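Local coordinates for uncharacterized protein (Peptoclostridium difficile, PDB 6N7M), which is of unknown function but is predicted to carry a signal peptide, so it may be exported from the cell, at the interface of chains A and B. Coordinates in Å, arbitrary orientation; residue numbers count along the deposited sequence, not the author numbering. Chains: chain A/B, Hypothetical Protein CD630_05490.

The interface of chains A and B. Residues chain A 90-92; chain B 43, 46-47, 50, 58.
The B:Tyr50 ring takes the backbone of A:Ile92 on one face, with A:Ile92 CA 4.0 Å above the ring centre, while B:Lys58 CB of its own chain lies in plane at the edge. The B:His43 imidazole has B:Leu47 CG towards the rim of one face and A:Ile90 O at its edge, in plane; the link from B:His43 NE2 to this carbonyl oxygen is a weak hydrogen bond, 3.5 Å long and bent to 136° at the hydrogen. The segment A:Ile90 to A:Ile92, near the end of the modelled chain A, thus runs across helix 37-51 of chain B, with A:Ile92 giving up far more surface than its neighbours. Its two branches part: CG2, anti to the backbone N, reaches B:Tyr50 CD1 at 3.7 Å, whereas CG1, beside that N (chi1 -55°), meets B:Leu47 CD2 at 3.6 Å. CD1 continues towards B:His43 and lies against the extended B:Glu46 side chain, where the modelled approach is too close to be trusted. B:Leu47 CD2 also touches the CG2 methyl of A:Ile90 at 3.8 Å, so one leucine methyl serves both isoleucines. On the far side of the loop segment B:Lys58 bends at chi2 (-65°), and its aliphatic part crosses the A:Thr91 side chain obliquely. The contact is therefore mostly apolar, a short loop segment laid over a helix face and flanked by a lysine from the following loop. This pairing is not an exact two-fold and may not persist in solution. At the lysine end, B:Lys58 CE packs 3.6 Å from A:Thr91 CB.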
loop_
_atom_site.group_PDB
_atom_site.type_symbol
_atom_site.label_atom_id
_atom_site.label_comp_id
_atom_site.label_asym_id
_atom_site.label_seq_id
_atom_site.Cartn_x
_atom_site.Cartn_y
_atom_site.Cartn_z
ATOM N N ILE A 90 -2.915 3.976 -4.655
ATOM C CA ILE A 90 -3.702 4.934 -5.489
ATOM C C ILE A 90 -5.175 4.535 -5.326
ATOM O O ILE A 90 -5.463 3.297 -5.384
ATOM C CB ILE A 90 -3.257 4.933 -6.969
ATOM C CG1 ILE A 90 -1.785 5.325 -7.114
ATOM C CG2 ILE A 90 -4.162 5.833 -7.796
ATOM C CD1 ILE A 90 -1.326 5.495 -8.560
ATOM N N THR A 91 -6.040 5.527 -5.068
ATOM C CA THR A 91 -7.513 5.346 -4.911
ATOM C C THR A 91 -8.180 5.653 -6.257
ATOM O O THR A 91 -7.617 6.470 -7.023
ATOM C CB THR A 91 -8.079 6.254 -3.820
ATOM O OG1 THR A 91 -7.290 6.114 -2.642
ATOM C CG2 THR A 91 -9.527 5.968 -3.506
ATOM N N ILE A 92 -9.356 5.079 -6.503
ATOM C CA ILE A 92 -10.006 5.196 -7.838
ATOM C C ILE A 92 -11.193 6.157 -7.795
ATOM O O ILE A 92 -11.718 6.461 -8.877
ATOM C CB ILE A 92 -10.391 3.794 -8.324
ATOM C CG1 ILE A 92 -9.154 2.891 -8.325
ATOM C CG2 ILE A 92 -11.055 3.852 -9.688
ATOM C CD1 ILE A 92 -9.465 1.438 -8.372
ATOM N N HIS B 43 -7.542 -4.968 -8.710
ATOM C CA HIS B 43 -7.241 -3.563 -8.323
ATOM C C HIS B 43 -6.418 -2.892 -9.429
ATOM O O HIS B 43 -6.749 -1.726 -9.800
ATOM C CB HIS B 43 -6.595 -3.530 -6.930
ATOM C CG HIS B 43 -6.270 -2.150 -6.484
ATOM N ND1 HIS B 43 -4.966 -1.701 -6.313
ATOM C CD2 HIS B 43 -7.080 -1.096 -6.219
ATOM C CE1 HIS B 43 -4.993 -0.439 -5.949
ATOM N NE2 HIS B 43 -6.272 -0.038 -5.910
ATOM N N GLU B 46 -8.700 -2.070 -12.287
ATOM C CA GLU B 46 -9.580 -0.921 -11.950
ATOM C C GLU B 46 -8.765 0.368 -12.121
ATOM O O GLU B 46 -9.339 1.367 -12.562
ATOM C CB GLU B 46 -10.167 -1.043 -10.545
ATOM C CG GLU B 46 -11.406 -0.174 -10.393
ATOM C CD GLU B 46 -11.966 0.029 -8.997
ATOM O OE1 GLU B 46 -11.661 -0.791 -8.106
ATOM O OE2 GLU B 46 -12.688 1.035 -8.804
ATOM N N LEU B 47 -7.460 0.329 -11.828
ATOM C CA LEU B 47 -6.586 1.522 -12.013
ATOM C C LEU B 47 -6.368 1.772 -13.503
ATOM O O LEU B 47 -6.245 2.946 -13.888
ATOM C CB LEU B 47 -5.232 1.317 -11.331
ATOM C CG LEU B 47 -5.239 1.450 -9.822
ATOM C CD1 LEU B 47 -3.835 1.222 -9.296
ATOM C CD2 LEU B 47 -5.768 2.828 -9.421
ATOM N N TYR B 50 -9.468 3.400 -14.706
ATOM C CA TYR B 50 -9.446 4.806 -14.219
ATOM C C TYR B 50 -8.544 5.668 -15.128
ATOM O O TYR B 50 -8.957 6.764 -15.555
ATOM C CB TYR B 50 -8.969 4.776 -12.764
ATOM C CG TYR B 50 -8.915 6.062 -11.988
ATOM C CD1 TYR B 50 -10.063 6.786 -11.705
ATOM C CD2 TYR B 50 -7.741 6.438 -11.341
ATOM C CE1 TYR B 50 -10.026 7.916 -10.897
ATOM C CE2 TYR B 50 -7.686 7.565 -10.538
ATOM C CZ TYR B 50 -8.838 8.305 -10.309
ATOM O OH TYR B 50 -8.807 9.409 -9.501
ATOM N N LYS B 58 -7.941 12.565 -9.017
ATOM C CA LYS B 58 -6.824 12.130 -8.135
ATOM C C LYS B 58 -5.591 13.003 -8.329
ATOM O O LYS B 58 -5.401 13.536 -9.423
ATOM C CB LYS B 58 -6.431 10.666 -8.347
ATOM C CG LYS B 58 -6.879 9.739 -7.225
ATOM C CD LYS B 58 -6.147 10.119 -5.946
ATOM C CE LYS B 58 -6.559 9.352 -4.710
ATOM N NZ LYS B 58 -5.751 9.768 -3.537
#